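Local structure of uncharacterized protein (Bacillus thuringiensis serovar kurstaki, 4XE8) at residues A[10-15]-A[410-415]; A[23-28]-A[403-408]; A[149-154]-A[195-200]; A[207-212]-A[391-396]. The protein is a bacterial actin-like protein of the ParM type that binds ADP and probably forms cytoskeletal filaments that move plasmid DNA apart. The protein carries 2 engineered substitutions. All coordinates share one frame; numbering follows the deposited sequence.

Contact 1: residues A[10-15]-A[410-415]; sequences MLLGGF and ANLLEQ
Asn-411, near the end of helix 402-414, sets its amide nitrogen against the backbone carbonyl of Gly-13, where the helix packs on the curled sheet of this actin-like fold. With CG anti to the backbone N (chi1 -159°), the amide is carried to the strand, and ND2 gives a hydrogen bond to Gly-13 O at 3.1 Å. The bond is moderately bent, 147° at the hydrogen, and the donor lies 28° from the carbonyl plane. The same ND2 also bonds Pro-149 O on the neighbouring strand 145-151, so one amide holds the helix to two strands. A water that links Leu-11 O with Gly-13 N approaches ND2 as well, but only as a weak partner.

Beside this polar grip Leu-12 supplies the apolar part. Its branch CD2 sits in a notch made by Asn-411, Leu-412 and Gln-415, 4.0 Å from Asn-411 CG and 3.9 Å from Gln-415 CG; the Leu-12 and Gln-415 side chains run past each other in opposite senses. The other branch, CD1, looks at Leu-412 CD1 across a looser 4.4 Å. Gln-415, the first residue beyond the helix, folds back at its second torsion, and its NE2 makes a weak 3.4 Å bond to Asn-411 OD1. The oxygen of that terminal amide is met by Met-10, whose side chain crosses that of Gln-415 at a slant, with its methyl CE 3.6 Å from Gln-415 OE1.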
# COMPACT_ATOMS: atom_id res chain seq x y z
N MET A 10 4.69 -18.35 13.41
CA MET A 10 3.51 -17.69 12.88
C MET A 10 3.81 -16.26 12.45
O MET A 10 4.39 -15.48 13.21
CB MET A 10 2.39 -17.69 13.93
CG MET A 10 1.21 -16.80 13.60
SD MET A 10 0.10 -16.57 15.00
CE MET A 10 -1.36 -17.41 14.42
N LEU A 11 3.40 -15.93 11.23
CA LEU A 11 3.55 -14.56 10.73
C LEU A 11 2.24 -13.80 10.91
O LEU A 11 1.20 -14.21 10.41
CB LEU A 11 3.97 -14.57 9.26
CG LEU A 11 4.15 -13.19 8.61
CD1 LEU A 11 5.26 -12.41 9.30
CD2 LEU A 11 4.44 -13.34 7.12
N LEU A 12 2.32 -12.68 11.63
CA LEU A 12 1.16 -11.84 11.88
C LEU A 12 1.17 -10.61 10.98
O LEU A 12 2.03 -9.75 11.14
CB LEU A 12 1.13 -11.41 13.35
CG LEU A 12 0.31 -12.27 14.31
CD1 LEU A 12 0.92 -12.22 15.71
CD2 LEU A 12 -1.13 -11.80 14.33
N GLY A 13 0.23 -10.54 10.05
CA GLY A 13 0.24 -9.44 9.10
C GLY A 13 -1.12 -8.95 8.63
O GLY A 13 -2.12 -9.66 8.72
N GLY A 14 -1.14 -7.71 8.14
CA GLY A 14 -2.31 -7.16 7.47
C GLY A 14 -1.98 -7.01 6.00
O GLY A 14 -0.88 -6.58 5.65
N PHE A 15 -2.91 -7.37 5.13
CA PHE A 15 -2.62 -7.42 3.70
C PHE A 15 -3.55 -6.54 2.89
O PHE A 15 -4.75 -6.78 2.81
CB PHE A 15 -2.68 -8.87 3.21
CG PHE A 15 -1.76 -9.79 3.95
CD1 PHE A 15 -0.44 -9.94 3.56
CD2 PHE A 15 -2.21 -10.50 5.06
CE1 PHE A 15 0.42 -10.78 4.25
CE2 PHE A 15 -1.36 -11.34 5.75
CZ PHE A 15 -0.04 -11.48 5.35
N ALA A 410 -6.19 -5.58 13.68
CA ALA A 410 -7.37 -6.43 13.75
C ALA A 410 -6.96 -7.90 13.87
O ALA A 410 -7.61 -8.68 14.56
CB ALA A 410 -8.25 -6.23 12.52
N ASN A 411 -5.86 -8.26 13.21
CA ASN A 411 -5.37 -9.63 13.24
C ASN A 411 -4.82 -10.00 14.61
O ASN A 411 -5.07 -11.10 15.11
CB ASN A 411 -4.31 -9.83 12.17
CG ASN A 411 -4.13 -11.29 11.80
OD1 ASN A 411 -4.82 -12.17 12.31
ND2 ASN A 411 -3.19 -11.56 10.89
N LEU A 412 -4.06 -9.08 15.21
CA LEU A 412 -3.50 -9.32 16.54
C LEU A 412 -4.60 -9.47 17.57
O LEU A 412 -4.52 -10.31 18.46
CB LEU A 412 -2.55 -8.19 16.94
CG LEU A 412 -1.97 -8.30 18.35
CD1 LEU A 412 -1.25 -9.63 18.55
CD2 LEU A 412 -1.04 -7.13 18.65
N LEU A 413 -5.64 -8.65 17.45
CA LEU A 413 -6.78 -8.72 18.35
C LEU A 413 -7.52 -10.05 18.19
O LEU A 413 -8.05 -10.59 19.16
CB LEU A 413 -7.74 -7.55 18.10
CG LEU A 413 -7.18 -6.16 18.36
CD1 LEU A 413 -8.23 -5.09 18.12
CD2 LEU A 413 -6.63 -6.06 19.78
N GLU A 414 -7.54 -10.56 16.97
CA GLU A 414 -8.15 -11.86 16.69
C GLU A 414 -7.42 -12.96 17.43
O GLU A 414 -8.03 -13.84 18.03
CB GLU A 414 -8.16 -12.13 15.18
CG GLU A 414 -8.61 -13.54 14.80
CD GLU A 414 -10.10 -13.75 14.97
OE1 GLU A 414 -10.83 -12.76 15.19
OE2 GLU A 414 -10.55 -14.92 14.89
N GLN A 415 -6.09 -12.91 17.40
CA GLN A 415 -5.26 -13.91 18.06
C GLN A 415 -5.03 -13.56 19.54
O GLN A 415 -3.93 -13.74 20.05
CB GLN A 415 -3.91 -14.05 17.35
CG GLN A 415 -3.99 -13.99 15.83
CD GLN A 415 -4.71 -15.18 15.23
OE1 GLN A 415 -4.52 -16.32 15.66
NE2 GLN A 415 -5.53 -14.92 14.22
O HOH W 1 -0.89 -13.17 9.48

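Contact 2: residues A[23-28]-A[403-408]; sequences KISFLN and TSRSYL. With ADP (adenosine-5'-diphosphate), chain C.
Leu-408 lays its whole side chain against the carbonyl of Ser-25. CB begins 3.6 Å from Ser-25 O, and CG stays against the same oxygen; with CG anti to the backbone N (chi1 170°), the two branches spread around it, CD1 at 3.5 Å and CD2 at 3.6 Å from Ser-25 O, CD1 reaching on to Phe-26 CA. One turn earlier the contact becomes polar: Ser-25 OG and Ser-404 OG are hydrogen-bonded at 2.7 Å, while Arg-405 CG packs 3.6 Å from Ser-25 OG. Both hydroxyls have further partners, Ser-35 OG for Ser-25 and Tyr-401 O for Ser-404. Two residues before Ser-25, Lys-23 of the ADP pocket bridges both phosphates, NZ donating to ADP O3B at 2.7 Å and to ADP O1A at 2.8 Å, and also to Ala-400 O.

The axes of strand 23-27 and helix 403-408 approach to 7.1 Å at an angle of 39°, a helix packed on one face of the sheet of the actin-like fold, beside the nucleotide. Lys-23 and Ser-25 point to helix 402-414, whereas Ile-24 and Phe-26 point away and pack on helix 124-140, over the other face.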
# COMPACT_ATOMS: atom_id res chain seq x y z
N LYS A 23 0.45 -4.46 -0.49
CA LYS A 23 1.03 -3.91 0.73
C LYS A 23 0.83 -4.84 1.93
O LYS A 23 -0.22 -5.47 2.08
CB LYS A 23 0.45 -2.53 1.03
CG LYS A 23 0.80 -1.49 -0.02
CD LYS A 23 0.53 -0.07 0.45
CE LYS A 23 -0.91 0.33 0.19
NZ LYS A 23 -1.13 1.78 0.46
N ILE A 24 1.85 -4.91 2.78
CA ILE A 24 1.79 -5.74 3.98
C ILE A 24 2.34 -5.00 5.20
O ILE A 24 3.36 -4.31 5.12
CB ILE A 24 2.58 -7.06 3.78
CG1 ILE A 24 2.56 -7.90 5.06
CG2 ILE A 24 4.00 -6.77 3.34
CD1 ILE A 24 3.45 -9.13 5.00
N SER A 25 1.64 -5.12 6.32
CA SER A 25 2.15 -4.65 7.60
C SER A 25 2.20 -5.84 8.55
O SER A 25 1.18 -6.48 8.80
CB SER A 25 1.27 -3.54 8.17
OG SER A 25 1.34 -2.37 7.38
N PHE A 26 3.38 -6.14 9.08
CA PHE A 26 3.54 -7.31 9.92
C PHE A 26 4.33 -7.02 11.19
O PHE A 26 5.02 -6.01 11.29
CB PHE A 26 4.22 -8.44 9.13
CG PHE A 26 5.67 -8.18 8.82
CD1 PHE A 26 6.03 -7.42 7.72
CD2 PHE A 26 6.67 -8.69 9.63
CE1 PHE A 26 7.36 -7.18 7.43
CE2 PHE A 26 8.00 -8.45 9.35
CZ PHE A 26 8.35 -7.69 8.25
N LEU A 27 4.23 -7.92 12.16
CA LEU A 27 5.02 -7.84 13.39
C LEU A 27 6.40 -8.44 13.18
O LEU A 27 6.53 -9.62 12.86
CB LEU A 27 4.31 -8.56 14.54
CG LEU A 27 3.22 -7.78 15.28
CD1 LEU A 27 2.79 -8.55 16.52
CD2 LEU A 27 3.73 -6.40 15.65
N ASN A 28 7.44 -7.63 13.37
CA ASN A 28 8.80 -8.15 13.29
C ASN A 28 9.20 -8.81 14.60
O ASN A 28 8.37 -8.95 15.51
CB ASN A 28 9.79 -7.04 12.92
CG ASN A 28 9.75 -5.86 13.87
OD1 ASN A 28 9.21 -5.94 14.97
ND2 ASN A 28 10.32 -4.74 13.43
N THR A 403 -4.39 1.31 6.05
CA THR A 403 -5.32 0.20 5.89
C THR A 403 -4.69 -1.14 6.27
O THR A 403 -5.29 -1.93 7.00
CB THR A 403 -5.85 0.12 4.45
OG1 THR A 403 -6.65 1.28 4.18
CG2 THR A 403 -6.70 -1.12 4.25
N SER A 404 -3.48 -1.40 5.78
CA SER A 404 -2.79 -2.64 6.11
C SER A 404 -2.43 -2.69 7.59
O SER A 404 -2.45 -3.76 8.20
CB SER A 404 -1.53 -2.81 5.25
OG SER A 404 -0.57 -1.82 5.56
N ARG A 405 -2.12 -1.53 8.17
CA ARG A 405 -1.87 -1.44 9.60
C ARG A 405 -3.14 -1.74 10.39
O ARG A 405 -3.09 -2.38 11.43
CB ARG A 405 -1.31 -0.07 9.98
CG ARG A 405 0.17 0.10 9.65
CD ARG A 405 0.58 1.57 9.67
NE ARG A 405 0.42 2.16 11.00
CZ ARG A 405 1.32 2.05 11.97
NH1 ARG A 405 2.44 1.37 11.78
NH2 ARG A 405 1.09 2.63 13.15
N SER A 406 -4.28 -1.26 9.88
CA SER A 406 -5.57 -1.55 10.49
C SER A 406 -5.86 -3.05 10.48
O SER A 406 -6.33 -3.61 11.48
CB SER A 406 -6.69 -0.81 9.76
OG SER A 406 -6.65 0.58 10.04
N TYR A 407 -5.57 -3.69 9.36
CA TYR A 407 -5.79 -5.13 9.22
C TYR A 407 -4.86 -5.92 10.13
O TYR A 407 -5.25 -6.96 10.67
CB TYR A 407 -5.59 -5.56 7.76
CG TYR A 407 -6.63 -5.02 6.81
CD1 TYR A 407 -7.82 -4.49 7.27
CD2 TYR A 407 -6.41 -5.04 5.43
CE1 TYR A 407 -8.77 -4.00 6.40
CE2 TYR A 407 -7.36 -4.55 4.55
CZ TYR A 407 -8.54 -4.03 5.04
OH TYR A 407 -9.48 -3.54 4.17
N LEU A 408 -3.64 -5.43 10.31
CA LEU A 408 -2.68 -6.07 11.20
C LEU A 408 -3.16 -6.02 12.65
O LEU A 408 -3.15 -7.04 13.35
CB LEU A 408 -1.31 -5.40 11.09
CG LEU A 408 -0.29 -5.82 12.15
CD1 LEU A 408 0.03 -7.30 12.02
CD2 LEU A 408 0.97 -4.98 12.06
PB ADP C . -2.08 2.47 -3.19
O1B ADP C . -1.01 1.49 -3.61
O2B ADP C . -3.18 2.68 -4.21
O3B ADP C . -2.59 2.26 -1.78
PA ADP C . -0.78 4.55 -1.77
O1A ADP C . 0.22 3.65 -1.08
O2A ADP C . -1.98 5.05 -1.00
O3A ADP C . -1.31 3.88 -3.14
O5' ADP C . 0.02 5.82 -2.35
C5' ADP C . -0.67 6.98 -2.81
C4' ADP C . 0.36 7.95 -3.37
O4' ADP C . 1.02 8.63 -2.31
C3' ADP C . 1.43 7.23 -4.17
O3' ADP C . 1.58 7.90 -5.43
C2' ADP C . 2.71 7.39 -3.37
O2' ADP C . 3.84 7.58 -4.22
C1' ADP C . 2.43 8.62 -2.53
N9 ADP C . 3.16 8.60 -1.24
C8 ADP C . 3.25 7.58 -0.36
N7 ADP C . 4.02 7.93 0.71
C5 ADP C . 4.43 9.20 0.52
C6 ADP C . 5.26 10.18 1.26
N6 ADP C . 5.82 9.88 2.45
N1 ADP C . 5.43 11.40 0.69
C2 ADP C . 4.88 11.72 -0.49
N3 ADP C . 4.12 10.88 -1.21
C4 ADP C . 3.87 9.63 -0.77

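Contact 3: residues A[149-154]-A[195-200]; sequences PFSGGM and DGTMNV
Phe-150 and Ser-151 pair in parallel with Gly-196 and Thr-197, and the backbone bonds follow the alternating parallel pattern. Phe-150 N donates to Asp-195 O at 3.0 Å, Thr-197 N to Phe-150 O at 2.8 Å, and Gly-152 N to Thr-197 O at 3.2 Å. Where this pattern stops, Asn-199 takes over with its side chain. Its ND2 supplies two nearly straight bonds in the amide plane, to Gly-152 O at 2.8 Å, on a carbonyl lone pair, and to Ser-151 OG at 3.0 Å. That hydroxyl is also hydrogen-bonded to Tyr-407 O of helix 402-414. Thr-197 OG1 accepts from Asn-199 N at 3.1 Å, an ST turn at the end of the strand; the intervening Met-198 N is bonded to Glu-164 OE1.

Met-198 covers the apolar side, its SD at the edge of the Phe-150 ring, 4.1 Å from Phe-150 CE2, in a Met-aromatic contact; Met-154 CE meets Met-198 CG at 3.6 Å, the chains crossing at about a right angle. In the mixed sheet of this actin-like fold strand 145-151 lies between 188-197 and 13-17; helices 124-140 and 165-168 pack on Phe-150, helix 402-414 on Ser-151 and Asn-199.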
# COMPACT_ATOMS: atom_id res chain seq x y z
N PRO A 149 -2.39 -16.45 9.39
CA PRO A 149 -3.80 -16.07 9.45
C PRO A 149 -4.03 -14.83 8.59
O PRO A 149 -3.38 -13.81 8.82
CB PRO A 149 -4.04 -15.79 10.93
CG PRO A 149 -2.69 -15.47 11.48
CD PRO A 149 -1.72 -16.31 10.70
N PHE A 150 -4.92 -14.92 7.61
CA PHE A 150 -5.05 -13.85 6.63
C PHE A 150 -5.98 -12.73 7.09
O PHE A 150 -7.19 -12.92 7.21
CB PHE A 150 -5.54 -14.41 5.29
CG PHE A 150 -5.39 -13.46 4.15
CD1 PHE A 150 -4.18 -13.34 3.48
CD2 PHE A 150 -6.45 -12.66 3.74
CE1 PHE A 150 -4.04 -12.46 2.43
CE2 PHE A 150 -6.31 -11.78 2.69
CZ PHE A 150 -5.10 -11.68 2.04
N SER A 151 -5.41 -11.56 7.33
CA SER A 151 -6.20 -10.38 7.65
C SER A 151 -6.08 -9.37 6.52
O SER A 151 -5.09 -8.65 6.41
CB SER A 151 -5.75 -9.76 8.97
OG SER A 151 -6.65 -8.76 9.39
N GLY A 152 -7.10 -9.33 5.66
CA GLY A 152 -7.09 -8.44 4.52
C GLY A 152 -8.41 -7.73 4.32
O GLY A 152 -9.15 -7.50 5.28
N GLY A 153 -8.70 -7.37 3.08
CA GLY A 153 -9.92 -6.65 2.76
C GLY A 153 -10.25 -6.74 1.28
O GLY A 153 -9.41 -7.12 0.47
N MET A 154 -11.48 -6.37 0.93
CA MET A 154 -11.95 -6.47 -0.44
C MET A 154 -12.70 -5.22 -0.87
O MET A 154 -13.27 -4.52 -0.04
CB MET A 154 -12.84 -7.70 -0.60
CG MET A 154 -13.85 -7.88 0.52
SD MET A 154 -14.96 -9.26 0.25
CE MET A 154 -13.80 -10.60 0.04
N ASP A 195 -6.88 -20.01 8.26
CA ASP A 195 -8.02 -19.17 8.61
C ASP A 195 -7.79 -17.73 8.16
O ASP A 195 -6.67 -17.36 7.80
CB ASP A 195 -8.26 -19.24 10.12
CG ASP A 195 -9.39 -18.35 10.59
OD1 ASP A 195 -10.45 -18.34 9.93
OD2 ASP A 195 -9.22 -17.67 11.63
N GLY A 196 -8.84 -16.92 8.17
CA GLY A 196 -8.70 -15.52 7.84
C GLY A 196 -9.96 -14.70 8.03
O GLY A 196 -10.94 -15.16 8.62
N THR A 197 -9.92 -13.47 7.54
CA THR A 197 -11.07 -12.57 7.54
C THR A 197 -10.81 -11.44 6.55
O THR A 197 -9.66 -11.14 6.24
CB THR A 197 -11.34 -11.98 8.94
OG1 THR A 197 -12.29 -10.92 8.83
CG2 THR A 197 -10.06 -11.44 9.55
N MET A 198 -11.87 -10.83 6.05
CA MET A 198 -11.73 -9.75 5.09
C MET A 198 -12.17 -8.42 5.69
O MET A 198 -12.45 -7.47 4.97
CB MET A 198 -12.53 -10.06 3.82
CG MET A 198 -12.09 -11.34 3.13
SD MET A 198 -10.35 -11.34 2.66
CE MET A 198 -10.36 -10.18 1.30
N ASN A 199 -12.22 -8.38 7.02
CA ASN A 199 -12.47 -7.16 7.80
C ASN A 199 -13.55 -6.26 7.23
O ASN A 199 -13.39 -5.04 7.15
CB ASN A 199 -11.17 -6.36 7.94
CG ASN A 199 -10.12 -7.10 8.74
OD1 ASN A 199 -10.23 -7.25 9.96
ND2 ASN A 199 -9.07 -7.57 8.06
N VAL A 200 -14.66 -6.86 6.82
CA VAL A 200 -15.74 -6.13 6.15
C VAL A 200 -16.43 -5.13 7.08
O VAL A 200 -16.46 -3.93 6.80
CB VAL A 200 -16.79 -7.09 5.58
CG1 VAL A 200 -17.92 -6.31 4.93
CG2 VAL A 200 -16.15 -8.04 4.58

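Contact 4: residues A[207-212]-A[391-396]; sequences LAILFD and ILPKNI
Two torsions of Ile-209 bring it to Pro-393: CG1 stands opposite the backbone N (chi1 -156°), and chi2 of 62° swings CD1 over to the other loop. This joins two loops of the actin-like fold, one in the connection between strands 188-197 and 231-237 and the other leading from the edge strand 390-391 of the five-stranded sheet to helix 402-414. CD1 of Ile-209 ends 3.6 Å from Pro-393 CA and 3.9 Å from Pro-393 CB, while Ile-209 CG1 meets Ile-391 CG2 at 4.1 Å. Ile-209 crosses both partners at about a right angle, CG1 on Ile-391 and CD1 on Pro-393; Phe-402 and Ile-368 also touch it.

The polar half of the contact has no direct hydrogen bond and is built from water. Asn-395, centre of an inverse gamma turn, has CG placed between its backbone N and carbonyl carbon (chi1 45°), which directs the amide at the backbone of 208-211. On its ND2 side, a water 2.9 Å from Asn-395 ND2 accepts from that nitrogen and is shared with Ala-208 O and Phe-211 O. On its OD1 side, a second water lies 2.7 Å from Asn-395 OD1 and also reaches Ala-208 O. Asp-212 is joined to the same amide through another water, and its OD1 forms a salt bridge with Arg-405, which also pairs with Glu-398. A further water accepts from Lys-394 N at 2.9 Å and donates to both Asn-395 OD1 and Ile-209 O, each 3.0 Å from the water.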
# COMPACT_ATOMS: atom_id res chain seq x y z
N LEU A 207 -8.98 0.82 12.57
CA LEU A 207 -8.23 0.61 13.81
C LEU A 207 -6.91 1.37 13.91
O LEU A 207 -6.46 1.70 15.02
CB LEU A 207 -7.95 -0.88 14.01
CG LEU A 207 -9.13 -1.73 14.51
CD1 LEU A 207 -8.73 -3.19 14.59
CD2 LEU A 207 -9.62 -1.23 15.86
N ALA A 208 -6.29 1.67 12.78
CA ALA A 208 -4.99 2.34 12.78
C ALA A 208 -5.10 3.83 13.11
O ALA A 208 -4.09 4.51 13.27
CB ALA A 208 -4.30 2.15 11.44
N ILE A 209 -6.32 4.34 13.20
CA ILE A 209 -6.53 5.75 13.51
C ILE A 209 -6.39 6.01 15.01
O ILE A 209 -6.17 7.14 15.44
CB ILE A 209 -7.91 6.26 13.04
CG1 ILE A 209 -7.89 7.78 12.82
CG2 ILE A 209 -9.01 5.88 14.02
CD1 ILE A 209 -6.92 8.22 11.75
N LEU A 210 -6.49 4.94 15.81
CA LEU A 210 -6.47 5.07 17.26
C LEU A 210 -5.36 4.27 17.92
O LEU A 210 -4.89 4.62 19.00
CB LEU A 210 -7.82 4.65 17.85
CG LEU A 210 -9.00 5.58 17.62
CD1 LEU A 210 -10.26 5.01 18.24
CD2 LEU A 210 -8.71 6.97 18.16
N PHE A 211 -4.94 3.18 17.28
CA PHE A 211 -4.03 2.25 17.92
C PHE A 211 -2.74 2.00 17.14
O PHE A 211 -2.71 2.06 15.91
CB PHE A 211 -4.74 0.91 18.17
CG PHE A 211 -5.97 1.04 19.01
CD1 PHE A 211 -5.88 1.14 20.39
CD2 PHE A 211 -7.22 1.07 18.43
CE1 PHE A 211 -7.01 1.26 21.17
CE2 PHE A 211 -8.36 1.20 19.20
CZ PHE A 211 -8.26 1.29 20.58
N ASP A 212 -1.68 1.73 17.89
CA ASP A 212 -0.38 1.37 17.33
C ASP A 212 0.03 0.03 17.92
O ASP A 212 -0.61 -0.48 18.84
CB ASP A 212 0.66 2.45 17.64
CG ASP A 212 1.84 2.41 16.69
OD1 ASP A 212 1.91 1.48 15.86
OD2 ASP A 212 2.71 3.30 16.79
N ILE A 391 -10.53 14.13 10.09
CA ILE A 391 -9.52 13.53 10.94
C ILE A 391 -8.36 12.97 10.12
O ILE A 391 -8.52 12.00 9.38
CB ILE A 391 -10.10 12.39 11.80
CG1 ILE A 391 -11.24 12.90 12.69
CG2 ILE A 391 -9.01 11.75 12.65
CD1 ILE A 391 -11.86 11.83 13.57
N LEU A 392 -7.20 13.59 10.25
CA LEU A 392 -5.98 13.03 9.69
C LEU A 392 -5.33 12.13 10.74
O LEU A 392 -5.46 12.39 11.93
CB LEU A 392 -5.01 14.12 9.25
CG LEU A 392 -5.48 15.03 8.12
CD1 LEU A 392 -4.32 15.84 7.55
CD2 LEU A 392 -6.15 14.21 7.03
N PRO A 393 -4.65 11.07 10.30
CA PRO A 393 -3.95 10.24 11.28
C PRO A 393 -2.87 11.06 11.98
O PRO A 393 -2.19 11.87 11.34
CB PRO A 393 -3.36 9.11 10.45
CG PRO A 393 -3.26 9.67 9.07
CD PRO A 393 -4.43 10.59 8.92
N LYS A 394 -2.74 10.85 13.28
CA LYS A 394 -1.83 11.63 14.10
C LYS A 394 -0.38 11.27 13.82
O LYS A 394 0.46 12.15 13.64
CB LYS A 394 -2.18 11.44 15.57
CG LYS A 394 -3.57 11.95 15.92
CD LYS A 394 -3.69 13.42 15.55
CE LYS A 394 -5.07 13.98 15.88
NZ LYS A 394 -5.07 15.46 15.80
N ASN A 395 -0.11 9.98 13.77
CA ASN A 395 1.15 9.49 13.22
C ASN A 395 1.06 9.54 11.70
O ASN A 395 1.04 8.51 11.03
CB ASN A 395 1.44 8.07 13.71
CG ASN A 395 0.22 7.17 13.64
OD1 ASN A 395 -0.90 7.64 13.41
ND2 ASN A 395 0.43 5.87 13.84
N ILE A 396 1.02 10.76 11.18
CA ILE A 396 0.68 11.01 9.78
C ILE A 396 1.74 10.45 8.82
O ILE A 396 1.48 10.27 7.63
CB ILE A 396 0.48 12.52 9.52
CG1 ILE A 396 -0.22 12.76 8.19
CG2 ILE A 396 1.80 13.26 9.60
CD1 ILE A 396 -0.71 14.18 8.01
O HOH W 2 -1.37 3.62 13.73
O HOH W 3 -2.23 6.07 11.66
O HOH W 4 -3.64 8.33 14.36
O HOH W 5 2.95 4.97 14.99

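Contacts 1 and 2 use successive turns of helix 402-414 against neighbouring strands 13-17 and 21-27; their centres are 8 Å apart, and Gly-14 N to Ser-25 O (2.7 Å) probably bonds the strands. Contact 3 adds strand 145-151 on the far side of 13-17: Phe-15 N lies 2.8 Å from Ser-151 O, probably hydrogen-bonded. Contact 4 meets the same helix through Ser-406 OG to Ala-208 N (3.0 Å), and touches contact 1 where Leu-207 CD1 packs 3.6 Å from Ala-410 N. Contact 2 alone touches ADP, through Lys-23. The side chain of Pro-393 in contact 4 stays about 11 Å from the nucleotide, and contacts 3 and 4, with centres 20 Å apart, do not touch.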